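Phosphocarrier protein (Mycoplasma capricolum, PDB 1PCH) relays phosphoryl groups in the phosphoenolpyruvate-dependent system that phosphorylates sugars as they are carried into the cell. Local coordinates at residues 30-40 / 44-54; 17-28 / 75-85. All coordinates share one frame; numbering follows the deposited sequence. Where two conformers were deposited one is given.

Contact 1: 30-40 / 44-54; sequences SNITIIANEKQ and KSIMNVMAMAI. With SO4 (sulfate ion), chain B.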
# COMPACT_ATOMS: atom_id res chain seq x y z
N SER A 30 13.29 -3.48 2.60
CA SER A 30 12.36 -4.56 2.80
C SER A 30 11.55 -4.83 1.50
O SER A 30 11.29 -3.94 0.75
CB SER A 30 11.25 -4.13 3.81
OG SER A 30 11.82 -4.08 5.12
N ASN A 31 11.07 -6.04 1.47
CA ASN A 31 10.10 -6.48 0.45
C ASN A 31 8.74 -6.03 0.98
O ASN A 31 8.33 -6.35 2.07
CB ASN A 31 10.16 -7.98 0.30
CG ASN A 31 11.55 -8.39 -0.17
OD1 ASN A 31 11.94 -7.97 -1.26
ND2 ASN A 31 12.26 -9.15 0.64
N ILE A 32 8.05 -5.22 0.18
CA ILE A 32 6.77 -4.69 0.59
C ILE A 32 5.68 -5.08 -0.40
O ILE A 32 5.60 -4.70 -1.54
CB ILE A 32 6.81 -3.19 0.81
CG1 ILE A 32 7.93 -2.75 1.76
CG2 ILE A 32 5.46 -2.71 1.32
CD1 ILE A 32 8.22 -1.25 1.67
N THR A 33 4.85 -6.00 0.14
CA THR A 33 3.77 -6.55 -0.67
C THR A 33 2.42 -6.02 -0.21
O THR A 33 2.17 -5.73 0.96
CB THR A 33 3.83 -8.09 -0.59
OG1 THR A 33 5.15 -8.46 -1.00
CG2 THR A 33 2.83 -8.72 -1.54
N ILE A 34 1.56 -5.87 -1.17
CA ILE A 34 0.18 -5.43 -0.93
C ILE A 34 -0.70 -6.60 -1.40
O ILE A 34 -0.42 -7.22 -2.42
CB ILE A 34 -0.17 -4.16 -1.61
CG1 ILE A 34 -1.65 -3.72 -1.40
CG2 ILE A 34 0.14 -4.19 -3.10
CD1 ILE A 34 -1.85 -2.27 -1.84
N ILE A 35 -1.62 -6.97 -0.53
CA ILE A 35 -2.52 -8.09 -0.75
C ILE A 35 -3.96 -7.55 -0.71
O ILE A 35 -4.27 -6.72 0.15
CB ILE A 35 -2.39 -9.11 0.43
CG1 ILE A 35 -0.98 -9.68 0.55
CG2 ILE A 35 -3.44 -10.17 0.35
CD1 ILE A 35 -0.63 -10.24 1.90
N ALA A 36 -4.73 -7.97 -1.67
CA ALA A 36 -6.11 -7.64 -1.88
C ALA A 36 -6.83 -8.78 -2.64
O ALA A 36 -6.43 -9.20 -3.71
CB ALA A 36 -6.30 -6.33 -2.58
N ASN A 37 -7.92 -9.26 -2.02
CA ASN A 37 -8.68 -10.34 -2.66
C ASN A 37 -7.72 -11.50 -2.89
O ASN A 37 -7.01 -11.90 -1.96
CB ASN A 37 -9.38 -9.89 -3.92
CG ASN A 37 -10.00 -8.52 -3.86
OD1 ASN A 37 -9.71 -7.62 -4.67
ND2 ASN A 37 -10.88 -8.30 -2.90
N GLU A 38 -7.65 -12.04 -4.09
CA GLU A 38 -6.75 -13.16 -4.34
C GLU A 38 -5.39 -12.69 -4.88
O GLU A 38 -4.57 -13.56 -5.14
CB GLU A 38 -7.43 -14.02 -5.44
CG GLU A 38 -7.47 -13.36 -6.77
CD GLU A 38 -8.40 -12.22 -6.99
OE1 GLU A 38 -8.92 -11.57 -6.08
OE2 GLU A 38 -8.70 -11.94 -8.20
N LYS A 39 -5.22 -11.42 -5.10
CA LYS A 39 -4.07 -10.79 -5.70
C LYS A 39 -3.03 -10.30 -4.65
O LYS A 39 -3.37 -9.76 -3.63
CB LYS A 39 -4.44 -9.57 -6.53
CG LYS A 39 -5.48 -9.67 -7.56
CD LYS A 39 -6.60 -8.66 -7.44
CE LYS A 39 -7.77 -8.98 -8.36
NZ LYS A 39 -9.05 -9.17 -7.62
N GLN A 40 -1.79 -10.41 -5.04
CA GLN A 40 -0.64 -9.93 -4.28
C GLN A 40 0.21 -9.10 -5.25
O GLN A 40 0.35 -9.44 -6.42
CB GLN A 40 0.18 -11.06 -3.71
CG GLN A 40 -0.36 -11.68 -2.42
CD GLN A 40 0.67 -12.64 -1.82
OE1 GLN A 40 0.33 -13.57 -1.09
NE2 GLN A 40 1.94 -12.40 -2.13
N LYS A 44 6.17 -1.44 -4.48
CA LYS A 44 7.17 -0.57 -5.08
C LYS A 44 6.91 -0.32 -6.55
O LYS A 44 7.49 0.57 -7.15
CB LYS A 44 8.59 -1.16 -4.88
CG LYS A 44 8.99 -1.28 -3.44
CD LYS A 44 10.31 -2.01 -3.27
CE LYS A 44 10.78 -1.91 -1.82
NZ LYS A 44 12.10 -2.61 -1.66
N SER A 45 6.04 -1.14 -7.13
CA SER A 45 5.70 -1.01 -8.54
C SER A 45 4.33 -0.36 -8.73
O SER A 45 3.29 -0.95 -8.38
CB SER A 45 5.67 -2.39 -9.20
OG SER A 45 5.01 -2.37 -10.45
N ILE A 46 4.31 0.81 -9.35
CA ILE A 46 3.04 1.49 -9.59
C ILE A 46 2.16 0.67 -10.53
O ILE A 46 0.96 0.62 -10.40
CB ILE A 46 3.20 2.90 -10.16
CG1 ILE A 46 1.80 3.51 -10.48
CG2 ILE A 46 4.01 2.90 -11.44
CD1 ILE A 46 1.84 5.02 -10.38
N MET A 47 2.81 0.05 -11.54
CA MET A 47 2.04 -0.79 -12.44
C MET A 47 1.40 -1.95 -11.75
O MET A 47 0.17 -2.21 -11.94
CB MET A 47 2.94 -1.27 -13.60
CG MET A 47 2.27 -2.38 -14.38
SD MET A 47 3.21 -3.00 -15.79
CE MET A 47 1.89 -3.80 -16.72
N ASN A 48 2.11 -2.65 -10.90
CA ASN A 48 1.60 -3.77 -10.16
C ASN A 48 0.39 -3.36 -9.30
O ASN A 48 -0.61 -4.05 -9.26
CB ASN A 48 2.64 -4.26 -9.14
CG ASN A 48 3.50 -5.39 -9.57
OD1 ASN A 48 3.84 -6.25 -8.72
ND2 ASN A 48 3.88 -5.43 -10.83
N VAL A 49 0.55 -2.24 -8.64
CA VAL A 49 -0.49 -1.74 -7.74
C VAL A 49 -1.69 -1.29 -8.50
O VAL A 49 -2.85 -1.61 -8.15
CB VAL A 49 0.08 -0.68 -6.80
CG1 VAL A 49 -0.93 0.20 -6.19
CG2 VAL A 49 1.11 -1.28 -5.88
N MET A 50 -1.52 -0.61 -9.62
CA MET A 50 -2.66 -0.22 -10.43
C MET A 50 -3.38 -1.43 -11.04
O MET A 50 -4.61 -1.39 -11.16
CB MET A 50 -2.19 0.74 -11.50
CG MET A 50 -1.63 2.03 -10.88
SD MET A 50 -2.87 3.07 -10.19
CE MET A 50 -3.29 4.14 -11.56
N ALA A 51 -2.66 -2.43 -11.46
CA ALA A 51 -3.17 -3.64 -12.09
C ALA A 51 -4.07 -4.42 -11.14
O ALA A 51 -4.85 -5.25 -11.56
CB ALA A 51 -2.05 -4.51 -12.60
N MET A 52 -3.84 -4.18 -9.85
CA MET A 52 -4.64 -4.83 -8.81
C MET A 52 -6.06 -4.25 -8.80
O MET A 52 -6.97 -4.93 -8.35
CB MET A 52 -3.96 -4.64 -7.44
CG MET A 52 -2.74 -5.54 -7.36
SD MET A 52 -1.90 -5.53 -5.85
CE MET A 52 -2.90 -6.58 -4.79
N ALA A 53 -6.17 -3.03 -9.29
CA ALA A 53 -7.42 -2.32 -9.44
C ALA A 53 -8.21 -2.39 -8.13
O ALA A 53 -9.31 -2.91 -8.07
CB ALA A 53 -8.24 -3.08 -10.52
N ILE A 54 -7.56 -1.90 -7.07
CA ILE A 54 -8.20 -2.02 -5.75
C ILE A 54 -9.26 -1.00 -5.61
O ILE A 54 -9.04 0.16 -5.90
CB ILE A 54 -7.11 -1.88 -4.67
CG1 ILE A 54 -6.19 -3.09 -4.67
CG2 ILE A 54 -7.71 -1.55 -3.33
CD1 ILE A 54 -4.81 -2.87 -4.17
S SO4 B . 7.12 0.69 -11.90
O1 SO4 B . 7.87 1.49 -12.94
O2 SO4 B . 6.84 1.59 -10.73
O3 SO4 B . 5.89 0.14 -12.49
O4 SO4 B . 8.03 -0.41 -11.43
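Lys44 reaches Ser30, the residue just before strand 31-36, by its ammonium group: NZ donates to Ser30 O over 2.9 Å, from above the carbonyl plane, and it also donates to Phe28 O. The straight aliphatic chain carries NZ across to this end of the strand, with CE passing 4.4 Å from Ile32 CD1. Ser45, the N-cap of helix 46-52, accepts from Asn48 N through OG (2.9 Å, N-H...O angle 166°). The same helix start grips a sulfate, probably from the crystallisation liquor, through Ile46 N and Met47 N; a phosphate is predicted to be added at Ser45 but is absent here. In the open-faced sandwich of HPr this short helix runs alongside strand 31-36, the axes 10.1 Å apart and only 8° from parallel. Val49 CG2 meets Ile34 CG2 at 4.1 Å, the two side chains nearly perpendicular, while Val49 also packs on Ala18 of helix 15-25. Met52 and Ile34 lie alongside each other, pointing opposite ways, with Met52 SD 3.7 Å from Ile34 CG2. A bend at chi3 (78°) turns CE onto the hairpin, where it lies 3.4 Å from Lys39 O and close to Ile34 O. After the helix, Ile54 meets Ile34 tip to tip, CD1 to CD1 at 3.8 Å, and its CG1 rests against Ala36 CB.

Contact 2: 17-28 / 75-85; sequences PASVLAKEASKF and AIKQTMIDTAL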
# COMPACT_ATOMS: atom_id res chain seq x y z
N PRO A 17 -2.46 8.14 -5.32
CA PRO A 17 -1.99 7.37 -4.18
C PRO A 17 -1.08 6.28 -4.52
O PRO A 17 -0.05 6.03 -3.82
CB PRO A 17 -3.26 6.92 -3.46
CG PRO A 17 -4.27 6.88 -4.59
CD PRO A 17 -3.95 8.12 -5.40
N ALA A 18 -1.29 5.53 -5.62
CA ALA A 18 -0.40 4.48 -5.98
C ALA A 18 1.02 5.04 -6.23
O ALA A 18 1.99 4.41 -5.85
CB ALA A 18 -0.87 3.74 -7.23
N SER A 19 1.06 6.17 -6.92
CA SER A 19 2.36 6.75 -7.28
C SER A 19 3.13 7.15 -6.03
O SER A 19 4.34 6.89 -5.97
CB SER A 19 2.19 7.93 -8.21
OG SER A 19 1.72 9.08 -7.58
N VAL A 20 2.46 7.79 -5.10
CA VAL A 20 3.01 8.22 -3.84
C VAL A 20 3.47 7.06 -2.98
O VAL A 20 4.52 7.01 -2.37
CB VAL A 20 2.07 9.14 -3.04
CG1 VAL A 20 2.73 9.53 -1.73
CG2 VAL A 20 1.74 10.37 -3.87
N LEU A 21 2.63 6.01 -2.96
CA LEU A 21 3.00 4.81 -2.23
C LEU A 21 4.19 4.10 -2.86
O LEU A 21 5.07 3.70 -2.11
CB LEU A 21 1.83 3.84 -2.16
CG LEU A 21 0.72 4.35 -1.18
CD1 LEU A 21 -0.53 3.49 -1.58
CD2 LEU A 21 1.15 3.98 0.24
N ALA A 22 4.20 3.96 -4.17
CA ALA A 22 5.32 3.27 -4.84
C ALA A 22 6.62 3.99 -4.55
O ALA A 22 7.65 3.37 -4.29
CB ALA A 22 5.05 3.22 -6.32
N LYS A 23 6.56 5.33 -4.55
CA LYS A 23 7.74 6.14 -4.28
C LYS A 23 8.24 5.87 -2.87
O LYS A 23 9.42 5.75 -2.55
CB LYS A 23 7.35 7.64 -4.39
CG LYS A 23 8.42 8.54 -3.74
CD LYS A 23 8.07 10.00 -3.91
CE LYS A 23 9.15 10.94 -3.41
NZ LYS A 23 8.60 12.31 -3.14
N GLU A 24 7.28 5.92 -1.94
CA GLU A 24 7.62 5.74 -0.54
C GLU A 24 8.14 4.36 -0.26
O GLU A 24 9.17 4.16 0.39
CB GLU A 24 6.44 6.08 0.37
CG GLU A 24 6.90 6.00 1.84
CD GLU A 24 7.54 7.33 2.24
OE1 GLU A 24 7.48 8.28 1.42
OE2 GLU A 24 7.99 7.40 3.39
N ALA A 25 7.43 3.34 -0.79
CA ALA A 25 7.91 1.98 -0.58
C ALA A 25 9.30 1.75 -1.12
O ALA A 25 10.07 1.00 -0.56
CB ALA A 25 6.92 1.01 -1.25
N SER A 26 9.63 2.41 -2.25
CA SER A 26 10.90 2.18 -2.94
C SER A 26 12.13 2.59 -2.19
O SER A 26 13.26 2.27 -2.55
CB SER A 26 10.89 2.95 -4.30
OG SER A 26 9.95 2.27 -5.14
N LYS A 27 11.92 3.30 -1.09
CA LYS A 27 12.98 3.78 -0.26
C LYS A 27 13.55 2.72 0.66
O LYS A 27 14.62 2.92 1.24
CB LYS A 27 12.36 4.90 0.67
CG LYS A 27 11.63 5.95 -0.18
CD LYS A 27 10.98 6.95 0.78
CE LYS A 27 10.91 8.35 0.17
NZ LYS A 27 10.47 9.33 1.29
N PHE A 28 12.79 1.69 0.91
CA PHE A 28 13.03 0.63 1.83
C PHE A 28 13.67 -0.59 1.19
O PHE A 28 13.37 -1.03 0.10
CB PHE A 28 11.72 0.21 2.53
CG PHE A 28 11.13 1.42 3.29
CD1 PHE A 28 11.66 1.76 4.52
CD2 PHE A 28 10.11 2.18 2.77
CE1 PHE A 28 11.20 2.82 5.23
CE2 PHE A 28 9.64 3.27 3.49
CZ PHE A 28 10.17 3.59 4.70
N ALA A 75 5.71 4.01 7.74
CA ALA A 75 5.85 4.98 6.67
C ALA A 75 4.69 4.80 5.68
O ALA A 75 4.03 5.77 5.35
CB ALA A 75 7.18 4.90 6.00
N ILE A 76 4.45 3.55 5.30
CA ILE A 76 3.37 3.23 4.38
C ILE A 76 1.99 3.53 4.97
O ILE A 76 1.14 4.12 4.34
CB ILE A 76 3.46 1.80 3.89
CG1 ILE A 76 4.71 1.48 3.07
CG2 ILE A 76 2.18 1.40 3.12
CD1 ILE A 76 4.98 2.43 1.94
N LYS A 77 1.78 3.17 6.23
CA LYS A 77 0.50 3.47 6.87
C LYS A 77 0.27 4.96 6.89
O LYS A 77 -0.75 5.51 6.47
CB LYS A 77 0.49 2.82 8.26
CG LYS A 77 -0.75 3.04 9.08
CD LYS A 77 -0.54 2.53 10.52
CE LYS A 77 -1.40 3.38 11.47
NZ LYS A 77 -1.30 2.83 12.87
N GLN A 78 1.31 5.70 7.33
CA GLN A 78 1.12 7.17 7.37
C GLN A 78 0.82 7.74 6.01
O GLN A 78 0.01 8.65 5.84
CB GLN A 78 2.37 7.84 7.94
CG GLN A 78 2.15 9.37 8.05
CD GLN A 78 1.03 9.67 9.04
OE1 GLN A 78 0.99 9.05 10.10
NE2 GLN A 78 0.10 10.53 8.62
N THR A 79 1.54 7.22 5.00
CA THR A 79 1.33 7.66 3.64
C THR A 79 -0.12 7.45 3.19
O THR A 79 -0.70 8.32 2.54
CB THR A 79 2.28 7.00 2.63
OG1 THR A 79 3.62 7.42 3.00
CG2 THR A 79 2.05 7.58 1.22
N MET A 80 -0.68 6.30 3.54
CA MET A 80 -2.07 6.03 3.15
C MET A 80 -3.04 6.99 3.82
O MET A 80 -4.02 7.40 3.23
CB MET A 80 -2.46 4.59 3.51
CG MET A 80 -1.68 3.64 2.58
SD MET A 80 -2.17 1.93 2.88
CE MET A 80 -1.29 1.15 1.49
N ILE A 81 -2.71 7.30 5.07
CA ILE A 81 -3.56 8.21 5.83
C ILE A 81 -3.45 9.60 5.21
O ILE A 81 -4.44 10.28 4.96
CB ILE A 81 -3.13 8.25 7.30
CG1 ILE A 81 -3.60 7.02 8.06
CG2 ILE A 81 -3.62 9.55 7.96
CD1 ILE A 81 -2.80 6.59 9.23
N ASP A 82 -2.19 9.97 4.96
CA ASP A 82 -1.94 11.29 4.40
C ASP A 82 -2.60 11.45 3.05
O ASP A 82 -2.94 12.54 2.62
CB ASP A 82 -0.43 11.51 4.24
CG ASP A 82 0.27 11.87 5.53
OD1 ASP A 82 -0.39 11.98 6.58
OD2 ASP A 82 1.54 11.88 5.51
N THR A 83 -2.66 10.35 2.27
CA THR A 83 -3.24 10.54 0.92
C THR A 83 -4.76 10.33 1.02
O THR A 83 -5.48 10.38 0.04
CB THR A 83 -2.57 9.66 -0.10
OG1 THR A 83 -2.60 8.28 0.29
CG2 THR A 83 -1.13 10.05 -0.38
N ALA A 84 -5.25 10.14 2.23
CA ALA A 84 -6.70 9.93 2.42
C ALA A 84 -7.16 8.64 1.80
O ALA A 84 -8.32 8.45 1.40
CB ALA A 84 -7.47 11.14 1.88
N LEU A 85 -6.26 7.65 1.66
CA LEU A 85 -6.71 6.39 1.06
C LEU A 85 -7.50 5.55 2.06
O LEU A 85 -8.29 4.68 1.76
CB LEU A 85 -5.46 5.60 0.65
CG LEU A 85 -5.69 4.41 -0.27
CD1 LEU A 85 -6.26 4.84 -1.62
CD2 LEU A 85 -4.27 3.76 -0.57
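The antiparallel pair of long helices that backs the HPr sheet meets here: segments 17-25 and 75-82 of helices 15-25 and 69-82 run at 160° to one another, their axes 9.9 Å apart. Leu21 lies between them, CD2 wedged against Met80 CG (3.7 Å), Thr79 CG2 and Ile76 CG2, while CD1 meets Leu85 CD2. Its side chain stands roughly square to that of Met80 but runs beside Thr79, head to tail. With CG2 anti to the backbone N, Thr79 places its methyl 3.6 Å from Val20 CG1, and its OG1 turns back to donate to Ala75 O. Thr83 OG1 likewise donates to Thr79 O; both hydroxyls bond back to carbonyls one turn earlier, and no hydrogen bond crosses the interface. Met80 continues inward to Ile60 and Ile62, which seats helix 69-82 against strand 59-65 on one face of the sheet. Pro17, which borders His14, the active-site residue that is phosphorylated during phosphotransfer, sets CB 4.1 Å from CD1 of Leu85, whose N closes the Schellman motif on Met80 O, with Ala84 at the positive-phi position. Toward the other end, Ile76 CD1 reaches Ala25 CB at 4.0 Å. Phe28 CZ lies 3.5 Å from Ala75 CB, and Glu24 OE2 approaches that methyl as well; Glu24 OE1 is held by Lys27 NZ in a salt bridge at 3.2 Å.

How the contacts relate
The two contacts have centres 12 Å apart, on opposite sides of the chain's centre, in a fold of one four-stranded antiparallel sheet and three helices. Contact 2 joins the long helices 15-25 and 69-82; contact 1 sets the short helix 46-52 against strands 31-36 and 39-42. In chain order contact 1 is nested inside the loop that contact 2 closes, and helix 15-25 leads directly into strand 31-36. They also touch: Lys44 CE lies 3.2 Å from Ala25 O, and Ile46 CD1 packs 3.6 Å from Ser19 CA. Through Ile46 on Ser19, and Val49 on Ala18, helix 15-25 touches helix 46-52 while pairing with helix 69-82, so it packs with both.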